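Local coordinates for protein NADH oxidase (PDB 6RVB) that reduces coenzyme A disulfide at the expense of NADH, using a bound FAD as its redox cofactor, at residues 31-37 and 74-80; 36-41 and 134-140. All coordinates share one frame; numbering follows the deposited sequence.

Interaction 1: 31-37 and 74-80; sequences VVYEKSG and LVHTRHE. With FAD (flavin-adenine dinucleotide), chain E.
Tyr-33 and His-76 share a first torsion: in each, CG stands anti to the carbonyl carbon (chi1 -64° and -55°), and the two rings run out side by side from the same face of the sheet. They meet rim to rim, Tyr-33 CE1 lying 3.3 Å from His-76 ND1, with neither ring over the other. His-79 completes the aromatic cluster; its CB sits near Tyr-33 CD1, while its ND1 donates to Thr-77 O at 2.6 Å. The hydroxyl of Tyr-33 reaches past these segments to Asp-104. Between the two strands, the backbones pair in parallel: Val-32 N gives to Leu-74 O (2.8 Å), His-76 N to Val-32 O (3.0 Å), and Glu-34 N to His-76 O. This is the outer edge of the Rossmann-type FAD sheet, where 73-77 flanks 29-34, and an acidic residue at the end of strand 29-34, the second of the fold, is the classic ribose ligand. Glu-34 fills the role: its chain bends at chi2, and OE2, whose modelled place is doubtful, is placed to accept from both O2B and O3B of FAD, while OE1 takes Gly-10 N. With an alanine here, the two ribose hydroxyls would probably lose their shared acceptor and Gly-10 N its mate. Farther on, Lys-35 and Glu-80 run alongside each other next to the adenine, closing a weak salt bridge from NZ to OE1 (3.5 Å).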
loop_
_atom_site.group_PDB
_atom_site.type_symbol
_atom_site.label_atom_id
_atom_site.label_comp_id
_atom_site.label_asym_id
_atom_site.label_seq_id
_atom_site.Cartn_x
_atom_site.Cartn_y
_atom_site.Cartn_z
ATOM N N VAL A 31 -6.480 -27.340 25.834
ATOM C CA VAL A 31 -6.102 -28.478 25.033
ATOM C C VAL A 31 -6.697 -28.461 23.596
ATOM O O VAL A 31 -7.882 -28.216 23.408
ATOM C CB VAL A 31 -6.505 -29.811 25.736
ATOM C CG1 VAL A 31 -7.974 -29.842 26.098
ATOM C CG2 VAL A 31 -6.302 -30.926 24.789
ATOM N N VAL A 32 -5.879 -28.773 22.605
ATOM C CA VAL A 32 -6.288 -28.754 21.211
ATOM C C VAL A 32 -6.361 -30.148 20.615
ATOM O O VAL A 32 -5.355 -30.787 20.558
ATOM C CB VAL A 32 -5.168 -28.042 20.430
ATOM C CG1 VAL A 32 -5.460 -28.047 18.959
ATOM C CG2 VAL A 32 -5.062 -26.662 20.893
ATOM N N TYR A 33 -7.497 -30.638 20.155
ATOM C CA TYR A 33 -7.547 -31.938 19.427
ATOM C C TYR A 33 -7.619 -31.698 17.896
ATOM O O TYR A 33 -8.649 -31.303 17.367
ATOM C CB TYR A 33 -8.765 -32.796 19.843
ATOM C CG TYR A 33 -8.758 -33.226 21.234
ATOM C CD1 TYR A 33 -7.730 -33.991 21.693
ATOM C CD2 TYR A 33 -9.745 -32.868 22.118
ATOM C CE1 TYR A 33 -7.659 -34.401 23.040
ATOM C CE2 TYR A 33 -9.692 -33.264 23.492
ATOM C CZ TYR A 33 -8.639 -34.028 23.924
ATOM O OH TYR A 33 -8.512 -34.433 25.199
ATOM N N GLU A 34 -6.535 -31.980 17.192
ATOM C CA GLU A 34 -6.411 -31.789 15.748
ATOM C C GLU A 34 -6.441 -33.133 15.022
ATOM O O GLU A 34 -5.615 -33.982 15.277
ATOM C CB GLU A 34 -5.139 -30.954 15.462
ATOM C CG GLU A 34 -4.634 -30.726 14.021
ATOM C CD GLU A 34 -5.687 -30.490 12.924
ATOM O OE1 GLU A 34 -6.566 -29.624 13.060
ATOM O OE2 GLU A 34 -5.629 -31.172 11.882
ATOM N N LYS A 35 -7.402 -33.351 14.134
ATOM C CA LYS A 35 -7.421 -34.641 13.463
ATOM C C LYS A 35 -6.369 -34.954 12.365
ATOM O O LYS A 35 -6.188 -36.084 11.999
ATOM C CB LYS A 35 -8.778 -34.915 12.942
ATOM C CG LYS A 35 -9.040 -34.550 11.552
ATOM C CD LYS A 35 -10.421 -35.154 11.216
ATOM C CE LYS A 35 -10.985 -34.883 9.843
ATOM N NZ LYS A 35 -12.405 -35.451 9.715
ATOM N N SER A 36 -5.642 -33.967 11.875
ATOM C CA SER A 36 -4.803 -34.175 10.734
ATOM C C SER A 36 -3.384 -34.480 11.104
ATOM O O SER A 36 -2.505 -34.551 10.244
ATOM C CB SER A 36 -4.788 -32.913 9.913
ATOM O OG SER A 36 -3.733 -32.027 10.278
ATOM N N GLY A 37 -3.066 -34.588 12.366
ATOM C CA GLY A 37 -1.645 -34.757 12.520
ATOM C C GLY A 37 -0.661 -33.701 12.027
ATOM O O GLY A 37 0.518 -33.887 12.166
ATOM N N LEU A 74 -1.609 -27.918 25.321
ATOM C CA LEU A 74 -1.493 -29.332 24.995
ATOM C C LEU A 74 -2.106 -29.685 23.675
ATOM O O LEU A 74 -3.365 -29.702 23.570
ATOM C CB LEU A 74 -2.111 -30.260 26.037
ATOM C CG LEU A 74 -1.313 -30.065 27.302
ATOM C CD1 LEU A 74 -2.139 -30.498 28.495
ATOM C CD2 LEU A 74 0.138 -30.667 27.232
ATOM N N VAL A 75 -1.253 -29.999 22.674
ATOM C CA VAL A 75 -1.853 -30.385 21.409
ATOM C C VAL A 75 -1.793 -31.870 21.047
ATOM O O VAL A 75 -0.770 -32.436 20.973
ATOM C CB VAL A 75 -1.533 -29.396 20.205
ATOM C CG1 VAL A 75 -0.621 -28.295 20.622
ATOM C CG2 VAL A 75 -0.960 -30.124 18.994
ATOM N N HIS A 76 -2.917 -32.487 20.782
ATOM C CA HIS A 76 -2.934 -33.831 20.255
ATOM C C HIS A 76 -3.306 -33.945 18.802
ATOM O O HIS A 76 -4.430 -33.776 18.452
ATOM C CB HIS A 76 -3.927 -34.633 21.091
ATOM C CG HIS A 76 -3.605 -34.575 22.539
ATOM N ND1 HIS A 76 -4.442 -33.991 23.462
ATOM C CD2 HIS A 76 -2.482 -34.909 23.208
ATOM C CE1 HIS A 76 -3.875 -34.005 24.653
ATOM N NE2 HIS A 76 -2.676 -34.535 24.516
ATOM N N THR A 77 -2.355 -34.299 17.963
ATOM C CA THR A 77 -2.677 -34.543 16.566
ATOM C C THR A 77 -3.266 -35.919 16.267
ATOM O O THR A 77 -3.241 -36.812 17.091
ATOM C CB THR A 77 -1.465 -34.406 15.674
ATOM O OG1 THR A 77 -0.438 -35.284 16.093
ATOM C CG2 THR A 77 -0.952 -33.021 15.691
ATOM N N ARG A 78 -3.783 -36.106 15.070
ATOM C CA ARG A 78 -4.450 -37.364 14.751
ATOM C C ARG A 78 -5.444 -37.743 15.819
ATOM O O ARG A 78 -5.521 -38.892 16.207
ATOM C CB ARG A 78 -3.456 -38.524 14.552
ATOM C CG ARG A 78 -2.003 -38.188 13.989
ATOM C CD ARG A 78 -1.614 -39.000 12.718
ATOM N NE ARG A 78 -2.678 -38.756 11.718
ATOM C CZ ARG A 78 -3.703 -39.581 11.416
ATOM N NH1 ARG A 78 -3.786 -40.794 11.978
ATOM N NH2 ARG A 78 -4.633 -39.209 10.505
ATOM N N HIS A 79 -6.200 -36.776 16.297
ATOM C CA HIS A 79 -7.259 -37.053 17.246
ATOM C C HIS A 79 -8.547 -36.476 16.770
ATOM O O HIS A 79 -8.691 -35.273 16.679
ATOM C CB HIS A 79 -6.983 -36.375 18.556
ATOM C CG HIS A 79 -6.076 -37.141 19.442
ATOM N ND1 HIS A 79 -4.738 -37.259 19.194
ATOM C CD2 HIS A 79 -6.317 -37.814 20.595
ATOM C CE1 HIS A 79 -4.183 -37.980 20.149
ATOM N NE2 HIS A 79 -5.126 -38.339 21.000
ATOM N N GLU A 80 -9.530 -37.287 16.485
ATOM C CA GLU A 80 -10.687 -36.635 15.935
ATOM C C GLU A 80 -11.803 -36.626 16.931
ATOM O O GLU A 80 -12.201 -37.709 17.392
ATOM C CB GLU A 80 -11.149 -37.351 14.707
ATOM C CG GLU A 80 -12.515 -36.948 14.262
ATOM C CD GLU A 80 -12.874 -37.673 13.003
ATOM O OE1 GLU A 80 -13.859 -37.331 12.276
ATOM O OE2 GLU A 80 -12.114 -38.616 12.763
HETATM P PA FAD E . -8.469 -25.130 8.509
HETATM O O1A FAD E . -9.403 -25.686 7.311
HETATM O O2A FAD E . -7.138 -24.397 8.238
HETATM O O5B FAD E . -8.121 -26.349 9.591
HETATM C C5B FAD E . -9.148 -27.230 10.161
HETATM C C4B FAD E . -8.533 -28.494 10.765
HETATM O O4B FAD E . -9.435 -28.929 11.768
HETATM C C3B FAD E . -8.295 -29.568 9.716
HETATM O O3B FAD E . -6.875 -29.936 9.582
HETATM C C2B FAD E . -9.062 -30.676 10.298
HETATM O O2B FAD E . -8.110 -31.734 10.168
HETATM C C1B FAD E . -9.400 -30.288 11.770
HETATM N N9A FAD E . -10.739 -30.872 12.123
HETATM C C8A FAD E . -11.876 -30.847 11.351
HETATM N N7A FAD E . -12.880 -31.605 11.871
HETATM C C5A FAD E . -12.397 -32.125 13.027
HETATM C C6A FAD E . -12.979 -33.014 14.072
HETATM N N6A FAD E . -14.281 -33.399 13.919
HETATM N N1A FAD E . -12.168 -33.361 15.110
HETATM C C2A FAD E . -10.867 -32.881 15.186
HETATM N N3A FAD E . -10.227 -32.060 14.288
HETATM C C4A FAD E . -10.975 -31.658 13.201
HETATM N N1 FAD E . -5.866 -17.355 3.085
HETATM C C2 FAD E . -5.429 -16.062 2.944
HETATM O O2 FAD E . -5.843 -15.156 3.728
HETATM N N3 FAD E . -4.533 -15.767 1.982
HETATM C C4 FAD E . -3.980 -16.698 1.128
HETATM O O4 FAD E . -3.111 -16.424 0.212
HETATM C C4X FAD E . -4.388 -18.132 1.269
HETATM N N5 FAD E . -3.833 -19.081 0.433
HETATM C C5X FAD E . -4.265 -20.374 0.589
HETATM C C6 FAD E . -3.743 -21.388 -0.253
HETATM C C7 FAD E . -4.155 -22.728 -0.106
HETATM C C7M FAD E . -3.561 -23.758 -1.026
HETATM C C8 FAD E . -5.156 -23.110 0.961
HETATM C C8M FAD E . -5.640 -24.522 1.165
HETATM C C9 FAD E . -5.702 -22.105 1.786
HETATM C C9A FAD E . -5.314 -20.739 1.670
HETATM N N10 FAD E . -5.867 -19.739 2.559
HETATM C C10 FAD E . -5.410 -18.412 2.347
HETATM C "C1'" FAD E . -6.905 -20.032 3.570
HETATM C "C2'" FAD E . -6.430 -20.686 4.829
HETATM O "O2'" FAD E . -6.010 -22.019 4.576
HETATM C "C3'" FAD E . -7.566 -20.815 5.806
HETATM O "O3'" FAD E . -8.376 -19.647 5.767
HETATM C "C4'" FAD E . -6.880 -20.996 7.173
HETATM O "O4'" FAD E . -5.930 -22.114 7.284
HETATM C "C5'" FAD E . -7.889 -20.926 8.336
HETATM O "O5'" FAD E . -8.487 -22.179 8.645
HETATM P P FAD E . -9.122 -22.613 10.066
HETATM O O1P FAD E . -8.068 -22.576 11.160
HETATM O O2P FAD E . -10.598 -22.275 10.381
HETATM O O3P FAD E . -9.265 -24.167 9.623
#

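Interaction 2: 36-41 and 134-140; sequences SGWVSY and RTMEDGE. With FAD (flavin-adenine dinucleotide), chain E.
The CB of Ser-36 points toward helix 136-145, and its carbonyl O lies against the carboxylate of Glu-137. Its OG accepts from Trp-38 N at 3.0 Å, an ST turn that carries the loop round Gly-37. Trp-38 then sets its indole against Met-136, the two side chains crossing at about a right angle. The methyl CE of Met-136 sits over the six-membered ring, 3.2 Å from its centroid and only 5° off the normal, a CH-pi contact. Two carboxylates come to the indole rim: Glu-137 OE2 in the ring plane by CD1, and Glu-140 OE1 near CZ2, 4.0 Å away. Beyond Val-39, Ser-40 heads for coenzyme A, to which its OG is hydrogen-bonded. Tyr-41 brings the loop back to the helix and receives Met-136 again, this time CG over the ring face, 3.4 Å from the centroid, with SD oblique to it. The methionine chain, bent at chi2 and chi3, can thus serve both aromatics. At the helix start, Thr-135 OG1 accepts from Asp-138 N (3.0 Å), and Asp-138 OD2 accepts in turn, weakly from Thr-135 N and more firmly from Arg-134 N (2.9 Å), a capping box. Arg-134 itself runs beside the flavin methyl C8M to a salt bridge with Asp-281. A capped helix start thus meets the loop through a methionine set between two aromatic rings, two Met-aromatic contacts beside the flavin and NAD site.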
loop_
_atom_site.group_PDB
_atom_site.type_symbol
_atom_site.label_atom_id
_atom_site.label_comp_id
_atom_site.label_asym_id
_atom_site.label_seq_id
_atom_site.Cartn_x
_atom_site.Cartn_y
_atom_site.Cartn_z
ATOM N N SER A 36 -5.642 -33.967 11.875
ATOM C CA SER A 36 -4.803 -34.175 10.734
ATOM C C SER A 36 -3.384 -34.480 11.104
ATOM O O SER A 36 -2.505 -34.551 10.244
ATOM C CB SER A 36 -4.788 -32.913 9.913
ATOM O OG SER A 36 -3.733 -32.027 10.278
ATOM N N GLY A 37 -3.066 -34.588 12.366
ATOM C CA GLY A 37 -1.645 -34.757 12.520
ATOM C C GLY A 37 -0.661 -33.701 12.027
ATOM O O GLY A 37 0.518 -33.887 12.166
ATOM N N TRP A 38 -1.115 -32.557 11.551
ATOM C CA TRP A 38 -0.285 -31.349 11.616
ATOM C C TRP A 38 -1.090 -30.184 12.191
ATOM O O TRP A 38 -2.270 -30.068 12.022
ATOM C CB TRP A 38 0.129 -30.907 10.245
ATOM C CG TRP A 38 1.010 -31.762 9.462
ATOM C CD1 TRP A 38 0.670 -32.818 8.692
ATOM C CD2 TRP A 38 2.371 -31.560 9.278
ATOM N NE1 TRP A 38 1.763 -33.309 8.062
ATOM C CE2 TRP A 38 2.827 -32.540 8.417
ATOM C CE3 TRP A 38 3.264 -30.624 9.752
ATOM C CZ2 TRP A 38 4.131 -32.620 8.037
ATOM C CZ3 TRP A 38 4.568 -30.710 9.382
ATOM C CH2 TRP A 38 4.996 -31.691 8.540
ATOM N N VAL A 39 -0.436 -29.248 12.810
ATOM C CA VAL A 39 -1.135 -28.230 13.570
ATOM C C VAL A 39 -0.429 -26.889 13.316
ATOM O O VAL A 39 0.783 -26.826 13.073
ATOM C CB VAL A 39 -1.177 -28.658 15.115
ATOM C CG1 VAL A 39 -0.119 -28.021 15.959
ATOM C CG2 VAL A 39 -2.493 -28.439 15.712
ATOM N N SER A 40 -1.175 -25.814 13.335
ATOM C CA SER A 40 -0.581 -24.495 13.202
ATOM C C SER A 40 0.335 -24.287 11.999
ATOM O O SER A 40 1.510 -24.029 12.165
ATOM C CB SER A 40 0.157 -24.156 14.477
ATOM O OG SER A 40 0.640 -22.848 14.429
ATOM N N TYR A 41 -0.195 -24.353 10.786
ATOM C CA TYR A 41 0.649 -24.236 9.609
ATOM C C TYR A 41 -0.027 -23.367 8.543
ATOM O O TYR A 41 -1.229 -23.141 8.523
ATOM C CB TYR A 41 0.956 -25.636 9.065
ATOM C CG TYR A 41 -0.304 -26.372 8.604
ATOM C CD1 TYR A 41 -1.026 -27.127 9.461
ATOM C CD2 TYR A 41 -0.777 -26.255 7.291
ATOM C CE1 TYR A 41 -2.149 -27.732 9.043
ATOM C CE2 TYR A 41 -1.913 -26.861 6.879
ATOM C CZ TYR A 41 -2.606 -27.617 7.757
ATOM O OH TYR A 41 -3.770 -28.306 7.406
ATOM N N ARG A 134 -5.616 -28.670 0.034
ATOM C CA ARG A 134 -6.169 -28.025 1.223
ATOM C C ARG A 134 -5.316 -28.239 2.477
ATOM O O ARG A 134 -5.305 -27.413 3.344
ATOM C CB ARG A 134 -7.588 -28.527 1.445
ATOM C CG ARG A 134 -8.420 -27.819 2.461
ATOM C CD ARG A 134 -8.979 -26.554 1.885
ATOM N NE ARG A 134 -9.323 -25.629 2.947
ATOM C CZ ARG A 134 -9.382 -24.328 2.760
ATOM N NH1 ARG A 134 -9.148 -23.813 1.508
ATOM N NH2 ARG A 134 -9.685 -23.581 3.827
ATOM N N THR A 135 -4.570 -29.322 2.579
ATOM C CA THR A 135 -3.968 -29.697 3.856
ATOM C C THR A 135 -2.538 -30.097 3.668
ATOM O O THR A 135 -2.089 -30.216 2.537
ATOM C CB THR A 135 -4.665 -30.919 4.391
ATOM O OG1 THR A 135 -4.381 -32.032 3.533
ATOM C CG2 THR A 135 -6.107 -30.732 4.346
ATOM N N MET A 136 -1.798 -30.350 4.743
ATOM C CA MET A 136 -0.387 -30.688 4.541
ATOM C C MET A 136 -0.318 -32.025 3.876
ATOM O O MET A 136 0.550 -32.291 3.111
ATOM C CB MET A 136 0.420 -30.639 5.802
ATOM C CG MET A 136 0.408 -29.299 6.438
ATOM S SD MET A 136 1.835 -28.294 5.985
ATOM C CE MET A 136 3.125 -29.475 6.535
ATOM N N GLU A 137 -1.285 -32.874 4.128
ATOM C CA GLU A 137 -1.223 -34.190 3.553
ATOM C C GLU A 137 -1.401 -34.088 2.075
ATOM O O GLU A 137 -0.679 -34.739 1.330
ATOM C CB GLU A 137 -2.286 -35.076 4.180
ATOM C CG GLU A 137 -1.950 -35.608 5.632
ATOM C CD GLU A 137 -2.156 -34.577 6.816
ATOM O OE1 GLU A 137 -2.864 -33.524 6.671
ATOM O OE2 GLU A 137 -1.583 -34.846 7.914
ATOM N N ASP A 138 -2.362 -33.280 1.643
ATOM C CA ASP A 138 -2.518 -32.993 0.202
ATOM C C ASP A 138 -1.186 -32.499 -0.365
ATOM O O ASP A 138 -0.787 -32.877 -1.465
ATOM C CB ASP A 138 -3.579 -31.927 -0.081
ATOM C CG ASP A 138 -4.954 -32.361 0.268
ATOM O OD1 ASP A 138 -5.189 -33.591 0.238
ATOM O OD2 ASP A 138 -5.808 -31.482 0.559
ATOM N N GLY A 139 -0.484 -31.667 0.394
ATOM C CA GLY A 139 0.827 -31.278 -0.058
ATOM C C GLY A 139 1.780 -32.405 -0.357
ATOM O O GLY A 139 2.379 -32.400 -1.384
ATOM N N GLU A 140 1.945 -33.316 0.590
ATOM C CA GLU A 140 2.779 -34.476 0.454
ATOM C C GLU A 140 2.317 -35.280 -0.776
ATOM O O GLU A 140 3.097 -35.594 -1.640
ATOM C CB GLU A 140 2.673 -35.333 1.699
ATOM C CG GLU A 140 3.432 -34.861 2.857
ATOM C CD GLU A 140 3.066 -35.578 4.218
ATOM O OE1 GLU A 140 3.848 -35.511 5.240
ATOM O OE2 GLU A 140 1.973 -36.174 4.256
HETATM P PA FAD E . -8.469 -25.130 8.509
HETATM O O1A FAD E . -9.403 -25.686 7.311
HETATM O O2A FAD E . -7.138 -24.397 8.238
HETATM O O5B FAD E . -8.121 -26.349 9.591
HETATM C C5B FAD E . -9.148 -27.230 10.161
HETATM C C4B FAD E . -8.533 -28.494 10.765
HETATM O O4B FAD E . -9.435 -28.929 11.768
HETATM C C3B FAD E . -8.295 -29.568 9.716
HETATM O O3B FAD E . -6.875 -29.936 9.582
HETATM C C2B FAD E . -9.062 -30.676 10.298
HETATM O O2B FAD E . -8.110 -31.734 10.168
HETATM C C1B FAD E . -9.400 -30.288 11.770
HETATM N N9A FAD E . -10.739 -30.872 12.123
HETATM C C8A FAD E . -11.876 -30.847 11.351
HETATM N N7A FAD E . -12.880 -31.605 11.871
HETATM C C5A FAD E . -12.397 -32.125 13.027
HETATM C C6A FAD E . -12.979 -33.014 14.072
HETATM N N6A FAD E . -14.281 -33.399 13.919
HETATM N N1A FAD E . -12.168 -33.361 15.110
HETATM C C2A FAD E . -10.867 -32.881 15.186
HETATM N N3A FAD E . -10.227 -32.060 14.288
HETATM C C4A FAD E . -10.975 -31.658 13.201
HETATM N N1 FAD E . -5.866 -17.355 3.085
HETATM C C2 FAD E . -5.429 -16.062 2.944
HETATM O O2 FAD E . -5.843 -15.156 3.728
HETATM N N3 FAD E . -4.533 -15.767 1.982
HETATM C C4 FAD E . -3.980 -16.698 1.128
HETATM O O4 FAD E . -3.111 -16.424 0.212
HETATM C C4X FAD E . -4.388 -18.132 1.269
HETATM N N5 FAD E . -3.833 -19.081 0.433
HETATM C C5X FAD E . -4.265 -20.374 0.589
HETATM C C6 FAD E . -3.743 -21.388 -0.253
HETATM C C7 FAD E . -4.155 -22.728 -0.106
HETATM C C7M FAD E . -3.561 -23.758 -1.026
HETATM C C8 FAD E . -5.156 -23.110 0.961
HETATM C C8M FAD E . -5.640 -24.522 1.165
HETATM C C9 FAD E . -5.702 -22.105 1.786
HETATM C C9A FAD E . -5.314 -20.739 1.670
HETATM N N10 FAD E . -5.867 -19.739 2.559
HETATM C C10 FAD E . -5.410 -18.412 2.347
HETATM C "C1'" FAD E . -6.905 -20.032 3.570
HETATM C "C2'" FAD E . -6.430 -20.686 4.829
HETATM O "O2'" FAD E . -6.010 -22.019 4.576
HETATM C "C3'" FAD E . -7.566 -20.815 5.806
HETATM O "O3'" FAD E . -8.376 -19.647 5.767
HETATM C "C4'" FAD E . -6.880 -20.996 7.173
HETATM O "O4'" FAD E . -5.930 -22.114 7.284
HETATM C "C5'" FAD E . -7.889 -20.926 8.336
HETATM O "O5'" FAD E . -8.487 -22.179 8.645
HETATM P P FAD E . -9.122 -22.613 10.066
HETATM O O1P FAD E . -8.068 -22.576 11.160
HETATM O O2P FAD E . -10.598 -22.275 10.381
HETATM O O3P FAD E . -9.265 -24.167 9.623
#

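Interactions 1 and 2 interleave along the chain and overlap at Ser-36 and Gly-37, and both touch the same FAD. Interaction 1 is backbone pairing at the edge of the FAD sheet: strand 29-34 is buried, whereas strand 73-77 is more open, and the polar groups at and past the strand ends, of Glu-34, Lys-35 and Glu-80, face the adenosine half of FAD. Interaction 2 has no strand pairing; there a loop lies on a helix through aromatic and methionine side chains, and it meets FAD twice, with Ser-36 by the ribose and Arg-134 at the flavin. Interaction 2 sits nearer the centre of the chain, though both are only partly buried. Val-39 ties them together, packing on Glu-34 and Val-75.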